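Local atomic coordinates of CrmK (Actinoalloteichus sp. WH1-2216-6, PDB entry 5I1V), a protein that is a flavin-dependent oxidase with covalently bound FAD that takes part in recycling shunt products during caerulomycin biosynthesis. Residues A226-S231 with L278-Q283; R339-S344 with E416-I421; C370-M375 with M405-D410. One frame throughout, in Å; residues are numbered along the deposited sequence.

Interaction 1: A226-S231 with L278-Q283; sequences ARVSWS and LAMHAQ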
loop_
_atom_site.group_PDB
_atom_site.type_symbol
_atom_site.label_atom_id
_atom_site.label_comp_id
_atom_site.label_asym_id
_atom_site.label_seq_id
_atom_site.Cartn_x
_atom_site.Cartn_y
_atom_site.Cartn_z
ATOM N N ALA A 226 -18.465 -1.623 11.540
ATOM C CA ALA A 226 -18.606 -0.674 12.619
ATOM C C ALA A 226 -17.223 -0.343 13.142
ATOM O O ALA A 226 -16.414 -1.239 13.413
ATOM C CB ALA A 226 -19.464 -1.263 13.734
ATOM N N ARG A 227 -16.963 0.943 13.301
ATOM C CA ARG A 227 -15.689 1.402 13.793
ATOM C C ARG A 227 -16.054 2.243 15.020
ATOM O O ARG A 227 -16.933 3.094 14.975
ATOM C CB ARG A 227 -14.947 2.172 12.716
ATOM C CG ARG A 227 -15.043 1.472 11.338
ATOM C CD ARG A 227 -13.729 1.370 10.571
ATOM N NE ARG A 227 -13.242 2.698 10.220
ATOM C CZ ARG A 227 -12.002 3.155 10.414
ATOM N NH1 ARG A 227 -11.036 2.379 10.917
ATOM N NH2 ARG A 227 -11.714 4.413 10.069
ATOM N N VAL A 228 -15.438 1.906 16.129
ATOM C CA VAL A 228 -15.827 2.417 17.425
ATOM C C VAL A 228 -14.581 2.960 18.076
ATOM O O VAL A 228 -13.529 2.400 17.910
ATOM C CB VAL A 228 -16.407 1.279 18.253
ATOM C CG1 VAL A 228 -16.945 1.782 19.581
ATOM C CG2 VAL A 228 -17.532 0.619 17.498
ATOM N N SER A 229 -14.681 4.050 18.834
ATOM C CA SER A 229 -13.576 4.491 19.676
ATOM C C SER A 229 -14.100 4.991 21.013
ATOM O O SER A 229 -15.184 5.558 21.073
ATOM C CB SER A 229 -12.799 5.610 18.998
ATOM O OG SER A 229 -13.702 6.575 18.521
ATOM N N TRP A 230 -13.323 4.767 22.070
ATOM C CA TRP A 230 -13.661 5.227 23.413
ATOM C C TRP A 230 -12.567 6.186 23.867
ATOM O O TRP A 230 -11.397 5.867 23.794
ATOM C CB TRP A 230 -13.724 4.070 24.408
ATOM C CG TRP A 230 -14.787 3.074 24.215
ATOM C CD1 TRP A 230 -15.960 2.994 24.905
ATOM C CD2 TRP A 230 -14.765 1.960 23.314
ATOM N NE1 TRP A 230 -16.689 1.920 24.471
ATOM C CE2 TRP A 230 -15.977 1.264 23.492
ATOM C CE3 TRP A 230 -13.853 1.512 22.336
ATOM C CZ2 TRP A 230 -16.305 0.114 22.748
ATOM C CZ3 TRP A 230 -14.159 0.364 21.622
ATOM C CH2 TRP A 230 -15.382 -0.330 21.839
ATOM N N SER A 231 -12.937 7.365 24.363
ATOM C CA SER A 231 -11.922 8.371 24.672
ATOM C C SER A 231 -11.169 7.983 25.929
ATOM O O SER A 231 -11.790 7.681 26.963
ATOM C CB SER A 231 -12.558 9.772 24.829
ATOM O OG SER A 231 -11.593 10.678 25.359
ATOM N N LEU A 278 -9.257 4.071 22.855
ATOM C CA LEU A 278 -9.313 2.638 22.502
ATOM C C LEU A 278 -10.103 2.569 21.219
ATOM O O LEU A 278 -10.907 3.437 20.974
ATOM C CB LEU A 278 -10.081 1.827 23.531
ATOM C CG LEU A 278 -9.501 1.335 24.863
ATOM C CD1 LEU A 278 -8.180 1.908 25.264
ATOM C CD2 LEU A 278 -10.494 1.487 25.995
ATOM N N ALA A 279 -9.862 1.554 20.367
ATOM C CA ALA A 279 -10.514 1.525 19.082
ATOM C C ALA A 279 -10.974 0.095 18.816
ATOM O O ALA A 279 -10.338 -0.848 19.245
ATOM C CB ALA A 279 -9.548 1.974 17.996
ATOM N N MET A 280 -12.110 -0.069 18.172
ATOM C CA MET A 280 -12.509 -1.388 17.733
ATOM C C MET A 280 -13.076 -1.328 16.337
ATOM O O MET A 280 -13.744 -0.357 15.978
ATOM C CB MET A 280 -13.514 -2.009 18.689
ATOM C CG MET A 280 -14.156 -3.273 18.127
ATOM S SD MET A 280 -15.366 -3.917 19.255
ATOM C CE MET A 280 -16.747 -2.932 18.721
ATOM N N HIS A 281 -12.770 -2.357 15.542
ATOM C CA HIS A 281 -13.499 -2.535 14.300
ATOM C C HIS A 281 -14.183 -3.889 14.300
ATOM O O HIS A 281 -13.682 -4.870 14.839
ATOM C CB HIS A 281 -12.628 -2.339 13.058
ATOM C CG HIS A 281 -11.454 -3.253 12.993
ATOM N ND1 HIS A 281 -10.195 -2.862 13.382
ATOM C CD2 HIS A 281 -11.349 -4.546 12.612
ATOM C CE1 HIS A 281 -9.355 -3.869 13.223
ATOM N NE2 HIS A 281 -10.028 -4.901 12.751
ATOM N N ALA A 282 -15.388 -3.900 13.750
ATOM C CA ALA A 282 -16.173 -5.100 13.631
ATOM C C ALA A 282 -16.862 -5.148 12.293
ATOM O O ALA A 282 -17.153 -4.088 11.677
ATOM C CB ALA A 282 -17.172 -5.202 14.758
ATOM N N GLN A 283 -17.070 -6.377 11.813
ATOM C CA GLN A 283 -17.668 -6.604 10.529
ATOM C C GLN A 283 -18.464 -7.867 10.572
ATOM O O GLN A 283 -18.140 -8.766 11.302
ATOM C CB GLN A 283 -16.595 -6.676 9.400
ATOM C CG GLN A 283 -15.626 -7.834 9.542
ATOM C CD GLN A 283 -14.469 -7.887 8.554
ATOM O OE1 GLN A 283 -13.710 -6.971 8.414
ATOM N NE2 GLN A 283 -14.317 -9.013 7.898
#
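Two adjacent antiparallel strands of the large sheet in this FAD-linked oxidase meet here, 226-231 against 278-283. Three hydrogen-bonded pairs, A226 with A282, V228 with M280 and W230 with L278, alternate with the non-hydrogen-bonded pairs R227 with H281 and S229 with A279. V228 N reaches M280 O at 2.8 Å, and M280 N returns to V228 O at 2.9 Å. Four donors lie in the carbonyl plane; M280 N and W230 N sit above the planes of the V228 and L278 carbonyls. Between these bonds the CA-H groups also point at carbonyls, the closest being S229 CA to L278 O at 3.1 Å.

The side chains of the hydrogen-bonded pairs share one face. W230 has CG anti to its carbonyl carbon, chi1 -66°. W230 and M280 cross obliquely, with M280 CB at the ring edge in plane, 3.8 Å from W230 CZ3. L278 crosses W230 at about a right angle, with L278 CB 4.0 Å from W230 CE3. V228 CG1 lies over one face of the indole, offset toward the rim. V228 and M280 run side by side, with V228 CG2 3.8 Å from M280 CE. An alanine in place of W230 would remove the indole and would probably loosen the packing of V228 CG1, M280 CB and L278 CB.

Strand 311-318 flanks 226-231 and strand 265-271 flanks 278-283, both through backbone bonds. Helix 291-303 packs on the face of A226 and M280, through M295, F298, L299 and L302. On the other face, R227 packs on P333 of the second subunit.

Interaction 2: R339-S344 with E416-I421; sequences RRKVKS and EHLRWI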
loop_
_atom_site.group_PDB
_atom_site.type_symbol
_atom_site.label_atom_id
_atom_site.label_comp_id
_atom_site.label_asym_id
_atom_site.label_seq_id
_atom_site.Cartn_x
_atom_site.Cartn_y
_atom_site.Cartn_z
ATOM N N ARG A 339 10.969 1.217 13.905
ATOM C CA ARG A 339 11.531 0.226 14.827
ATOM C C ARG A 339 10.367 -0.385 15.611
ATOM O O ARG A 339 9.413 0.324 15.958
ATOM C CB ARG A 339 12.568 0.879 15.724
ATOM C CG ARG A 339 13.709 1.549 14.984
ATOM C CD ARG A 339 14.626 2.368 15.889
ATOM N NE ARG A 339 15.585 1.551 16.637
ATOM C CZ ARG A 339 16.742 1.096 16.148
ATOM N NH1 ARG A 339 17.110 1.346 14.899
ATOM N NH2 ARG A 339 17.522 0.333 16.898
ATOM N N ARG A 340 10.410 -1.683 15.865
ATOM C CA ARG A 340 9.246 -2.398 16.437
ATOM C C ARG A 340 9.621 -3.503 17.352
ATOM O O ARG A 340 10.683 -4.118 17.197
ATOM C CB ARG A 340 8.386 -3.074 15.349
ATOM C CG ARG A 340 8.168 -2.265 14.100
ATOM C CD ARG A 340 7.476 -3.089 13.015
ATOM N NE ARG A 340 7.301 -2.263 11.814
ATOM C CZ ARG A 340 6.326 -1.373 11.660
ATOM N NH1 ARG A 340 6.272 -0.636 10.556
ATOM N NH2 ARG A 340 5.413 -1.201 12.618
ATOM N N LYS A 341 8.702 -3.833 18.264
ATOM C CA LYS A 341 8.757 -5.047 19.022
ATOM C C LYS A 341 7.312 -5.597 19.130
ATOM O O LYS A 341 6.364 -4.855 19.421
ATOM C CB LYS A 341 9.349 -4.779 20.393
ATOM C CG LYS A 341 9.419 -5.957 21.351
ATOM C CD LYS A 341 10.436 -6.993 20.961
ATOM C CE LYS A 341 10.455 -8.173 21.932
ATOM N NZ LYS A 341 10.883 -9.454 21.271
ATOM N N VAL A 342 7.137 -6.888 18.870
ATOM C CA VAL A 342 5.800 -7.507 18.943
ATOM C C VAL A 342 5.838 -8.692 19.894
ATOM O O VAL A 342 6.882 -9.308 20.110
ATOM C CB VAL A 342 5.244 -7.966 17.589
ATOM C CG1 VAL A 342 5.029 -6.774 16.654
ATOM C CG2 VAL A 342 6.154 -9.061 16.997
ATOM N N LYS A 343 4.701 -8.959 20.525
ATOM C CA LYS A 343 4.525 -10.148 21.318
ATOM C C LYS A 343 3.109 -10.709 21.040
ATOM O O LYS A 343 2.251 -10.037 20.499
ATOM C CB LYS A 343 4.705 -9.831 22.821
ATOM C CG LYS A 343 6.077 -9.291 23.197
ATOM C CD LYS A 343 6.201 -9.072 24.694
ATOM C CE LYS A 343 7.613 -8.729 25.093
ATOM N NZ LYS A 343 8.374 -9.951 25.484
ATOM N N SER A 344 2.887 -11.925 21.462
ATOM C CA SER A 344 1.722 -12.680 21.131
ATOM C C SER A 344 1.344 -13.560 22.309
ATOM O O SER A 344 2.224 -14.023 23.037
ATOM C CB SER A 344 2.079 -13.515 19.892
ATOM O OG SER A 344 1.452 -14.756 19.879
ATOM N N GLU A 416 13.352 2.230 26.343
ATOM C CA GLU A 416 12.138 2.535 27.105
ATOM C C GLU A 416 10.923 1.847 26.465
ATOM O O GLU A 416 10.058 1.327 27.175
ATOM C CB GLU A 416 11.951 4.042 27.266
ATOM C CG GLU A 416 11.177 4.752 26.170
ATOM C CD GLU A 416 11.478 6.251 26.090
ATOM O OE1 GLU A 416 12.668 6.629 25.921
ATOM O OE2 GLU A 416 10.522 7.056 26.164
ATOM N N HIS A 417 10.889 1.801 25.136
ATOM C CA HIS A 417 9.860 1.014 24.434
ATOM C C HIS A 417 9.981 -0.466 24.690
ATOM O O HIS A 417 8.988 -1.111 24.916
ATOM C CB HIS A 417 9.885 1.294 22.961
ATOM C CG HIS A 417 9.649 2.722 22.654
ATOM N ND1 HIS A 417 8.553 3.399 23.130
ATOM C CD2 HIS A 417 10.407 3.631 22.009
ATOM C CE1 HIS A 417 8.622 4.662 22.753
ATOM N NE2 HIS A 417 9.731 4.825 22.051
ATOM N N LEU A 418 11.192 -1.021 24.659
ATOM C CA LEU A 418 11.373 -2.441 24.917
ATOM C C LEU A 418 11.012 -2.726 26.352
ATOM O O LEU A 418 10.369 -3.744 26.681
ATOM C CB LEU A 418 12.824 -2.894 24.644
ATOM C CG LEU A 418 13.252 -2.981 23.161
ATOM C CD1 LEU A 418 14.744 -3.119 23.052
ATOM C CD2 LEU A 418 12.570 -4.181 22.534
ATOM N N ARG A 419 11.400 -1.819 27.234
ATOM C CA ARG A 419 11.034 -2.029 28.634
ATOM C C ARG A 419 9.515 -2.004 28.815
ATOM O O ARG A 419 8.999 -2.869 29.490
ATOM C CB ARG A 419 11.779 -1.083 29.595
ATOM C CG ARG A 419 11.456 -1.346 31.060
ATOM C CD ARG A 419 12.337 -0.559 32.061
ATOM N NE ARG A 419 12.395 0.873 31.757
ATOM C CZ ARG A 419 13.405 1.499 31.137
ATOM N NH1 ARG A 419 14.503 0.846 30.735
ATOM N NH2 ARG A 419 13.318 2.808 30.913
ATOM N N TRP A 420 8.796 -1.097 28.162
ATOM C CA TRP A 420 7.332 -0.994 28.350
ATOM C C TRP A 420 6.571 -2.275 27.927
ATOM O O TRP A 420 5.742 -2.803 28.682
ATOM C CB TRP A 420 6.761 0.210 27.598
ATOM C CG TRP A 420 5.276 0.358 27.815
ATOM C CD1 TRP A 420 4.662 1.010 28.855
ATOM C CD2 TRP A 420 4.221 -0.220 27.029
ATOM N NE1 TRP A 420 3.278 0.882 28.747
ATOM C CE2 TRP A 420 2.994 0.139 27.632
ATOM C CE3 TRP A 420 4.193 -0.990 25.850
ATOM C CZ2 TRP A 420 1.770 -0.254 27.111
ATOM C CZ3 TRP A 420 2.966 -1.400 25.347
ATOM C CH2 TRP A 420 1.774 -1.017 25.969
ATOM N N ILE A 421 6.901 -2.801 26.738
ATOM C CA ILE A 421 6.208 -3.977 26.226
ATOM C C ILE A 421 6.599 -5.231 27.008
ATOM O O ILE A 421 5.771 -6.099 27.233
ATOM C CB ILE A 421 6.407 -4.151 24.697
ATOM C CG1 ILE A 421 5.429 -5.195 24.175
ATOM C CG2 ILE A 421 7.863 -4.485 24.307
ATOM C CD1 ILE A 421 5.332 -5.231 22.644
#
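I421 points from the helix at the strand and lies between two lysines, K341 and K343. Its two branches do different work. CG1 is anti to the backbone N and carries CD1 down onto the strand backbone, 3.4 Å from K341 O. CG2 takes the crowded position between the backbone N and the carbonyl carbon, and meets K341 CG at 3.7 Å. K341 and I421 cross at about a right angle.

K341 also crosses L418 at about a right angle. The K341 chain leaves with CG anti to its backbone N and then bends at chi2, 70°. This bend sets its CB, CG and CD round one methyl, L418 CD2, which lies 3.8 Å from K341 CG. L418 does not aim straight at the strand from its CB, but its CD2 end comes nearer.

K343 crosses I421 obliquely. Its chain is extended as far as CE and turns only at chi4, -93°, which swings NZ aside. K343 CD lies 4.0 Å from I421 CG1, and K343 CE passes 3.9 Å from I421 O. The short axes of strand 339-344 and helix 416-421 run nearly parallel, 11° apart, with a closest approach of 9.2 Å. Helix 414-428 thus packs along one face of the sheet at strand 339-347.

The contact is carried by aliphatic carbon, although two of the four main residues are lysines. Their methylenes pack on L418 and I421, while both ammonium groups form salt bridges with D451. K341 NZ also pairs with E67, and K343 NZ with D453. This cluster of carboxylates would probably keep both lysines protonated despite their burial.

Interaction 3: C370-M375 with M405-D410; sequences CPSAAM and MVAWTD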
loop_
_atom_site.group_PDB
_atom_site.type_symbol
_atom_site.label_atom_id
_atom_site.label_comp_id
_atom_site.label_asym_id
_atom_site.label_seq_id
_atom_site.Cartn_x
_atom_site.Cartn_y
_atom_site.Cartn_z
ATOM N N CYS A 370 3.840 6.877 23.836
ATOM C CA CYS A 370 3.979 6.228 22.555
ATOM C C CYS A 370 2.590 5.885 22.066
ATOM O O CYS A 370 1.975 4.912 22.520
ATOM C CB CYS A 370 4.881 5.004 22.670
ATOM S SG CYS A 370 5.056 4.043 21.148
ATOM N N PRO A 371 2.060 6.722 21.177
ATOM C CA PRO A 371 0.704 6.526 20.707
ATOM C C PRO A 371 0.574 5.247 19.858
ATOM O O PRO A 371 -0.545 4.782 19.655
ATOM C CB PRO A 371 0.433 7.765 19.838
ATOM C CG PRO A 371 1.528 8.712 20.116
ATOM C CD PRO A 371 2.697 7.900 20.576
ATOM N N SER A 372 1.690 4.698 19.365
ATOM C CA SER A 372 1.639 3.362 18.728
ATOM C C SER A 372 1.628 2.159 19.656
ATOM O O SER A 372 1.390 1.053 19.193
ATOM C CB SER A 372 2.777 3.192 17.757
ATOM O OG SER A 372 2.732 4.284 16.900
ATOM N N ALA A 373 1.864 2.339 20.948
ATOM C CA ALA A 373 1.855 1.218 21.851
ATOM C C ALA A 373 0.436 0.723 22.102
ATOM O O ALA A 373 -0.466 1.512 22.373
ATOM C CB ALA A 373 2.529 1.588 23.161
ATOM N N ALA A 374 0.247 -0.590 22.028
ATOM C CA ALA A 374 -1.082 -1.199 22.153
ATOM C C ALA A 374 -1.022 -2.679 22.472
ATOM O O ALA A 374 -0.030 -3.362 22.180
ATOM C CB ALA A 374 -1.892 -0.981 20.908
ATOM N N MET A 375 -2.086 -3.154 23.103
ATOM C CA MET A 375 -2.418 -4.549 23.025
ATOM C C MET A 375 -3.760 -4.667 22.328
ATOM O O MET A 375 -4.588 -3.745 22.342
ATOM C CB MET A 375 -2.345 -5.286 24.377
ATOM C CG MET A 375 -3.299 -4.839 25.446
ATOM S SD MET A 375 -3.051 -5.817 26.960
ATOM C CE MET A 375 -3.517 -7.450 26.365
ATOM N N MET A 405 2.185 -4.600 20.596
ATOM C CA MET A 405 3.117 -3.922 19.720
ATOM C C MET A 405 3.513 -2.524 20.245
ATOM O O MET A 405 2.717 -1.854 20.918
ATOM C CB MET A 405 2.579 -3.945 18.283
ATOM C CG MET A 405 2.182 -2.649 17.598
ATOM S SD MET A 405 3.224 -2.201 16.144
ATOM C CE MET A 405 3.621 -3.760 15.345
ATOM N N VAL A 406 4.774 -2.159 19.991
ATOM C CA VAL A 406 5.302 -0.805 20.192
ATOM C C VAL A 406 6.058 -0.523 18.917
ATOM O O VAL A 406 6.738 -1.438 18.373
ATOM C CB VAL A 406 6.261 -0.647 21.398
ATOM C CG1 VAL A 406 5.511 -0.676 22.697
ATOM C CG2 VAL A 406 7.287 -1.740 21.452
ATOM N N ALA A 407 5.810 0.659 18.361
ATOM C CA ALA A 407 6.486 1.148 17.145
ATOM C C ALA A 407 7.049 2.541 17.405
ATOM O O ALA A 407 6.398 3.383 18.024
ATOM C CB ALA A 407 5.553 1.165 15.990
ATOM N N TRP A 408 8.284 2.767 16.983
ATOM C CA TRP A 408 8.928 4.061 17.199
ATOM C C TRP A 408 9.999 4.296 16.131
ATOM O O TRP A 408 10.275 3.411 15.289
ATOM C CB TRP A 408 9.496 4.130 18.624
ATOM C CG TRP A 408 10.672 3.259 18.891
ATOM C CD1 TRP A 408 11.968 3.649 18.915
ATOM C CD2 TRP A 408 10.677 1.854 19.156
ATOM N NE1 TRP A 408 12.782 2.599 19.204
ATOM C CE2 TRP A 408 12.020 1.471 19.337
ATOM C CE3 TRP A 408 9.679 0.874 19.251
ATOM C CZ2 TRP A 408 12.393 0.167 19.659
ATOM C CZ3 TRP A 408 10.053 -0.427 19.543
ATOM C CH2 TRP A 408 11.388 -0.770 19.751
ATOM N N THR A 409 10.606 5.477 16.142
ATOM C CA THR A 409 11.565 5.793 15.100
ATOM C C THR A 409 12.952 6.134 15.592
ATOM O O THR A 409 13.909 5.923 14.873
ATOM C CB THR A 409 11.069 6.937 14.202
ATOM O OG1 THR A 409 10.765 8.077 15.006
ATOM C CG2 THR A 409 9.824 6.525 13.403
ATOM N N ASP A 410 13.081 6.650 16.816
ATOM C CA ASP A 410 14.409 7.078 17.322
ATOM C C ASP A 410 15.136 5.941 18.041
ATOM O O ASP A 410 14.618 5.411 19.016
ATOM C CB ASP A 410 14.247 8.275 18.275
ATOM C CG ASP A 410 15.581 8.885 18.694
ATOM O OD1 ASP A 410 16.647 8.205 18.689
ATOM O OD2 ASP A 410 15.554 10.075 19.049
#
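Two backbone hydrogen bonds join A374 and M405, an antiparallel hydrogen-bonded pair. A374 N gives to M405 O at 3.0 Å, with an angle of 156° at the hydrogen. M405 N gives to A374 O at 3.0 Å and is straighter, 168°. Each donor approaches nearly along the C=O axis. M405 O also receives a CA-H contact from A373 CA at 3.3 Å.

Just before this pair, segment 370-375 makes a type I beta turn, C370 to A373, closed by A373 N to C370 O at 3.0 Å. The turn leads into the antiparallel pairing of strands 374-379 and 400-408 in the large sheet. It brings C370 and S372 to the carbonyl of A407. C370 SG, anti to its backbone N, lies 3.5 Å from A407 O. S372 CB lies 3.6 Å from the same A407 O and also touches A407 CB. A407 N is buried without a polar partner in the model.

A373 CB meets V406 CG1 at 3.8 Å. This CG1 is anti to the V406 carbonyl carbon, which puts it beside the backbone N.

Strand 374-379 is paired on its other side with 265-271, as M375 bonds to C270. Strand 400-408 is likewise paired with 339-347. Helix 414-428 packs over A373 and V406 through W420, and C370 touches its H417. M405 instead packs on R340 and V342 of strand 339-347, close to the bound flavin.

How the interactions relate
All three interactions belong to one antiparallel eight-stranded sheet. Interaction 1 lies toward the 311-318 margin, its centre 23 Å from that of interaction 2 and 19 Å from that of interaction 3. Interactions 2 and 3 lie toward the 442-444 margin, centres 7 Å apart. Strand 339-347 probably hydrogen-bonds to 400-408, with R339 N 2.7 Å from W408 O. The helix of interaction 2 also packs on 405-410, where H417 CD2 lies 3.2 Å from W408 CG. The side chains of M405 and V342 are about 6 and 7 Å from bound FAD, that of H281 about 10 Å. The M405 side chain is about 8 Å from those of H64 and C124, which bind FAD covalently.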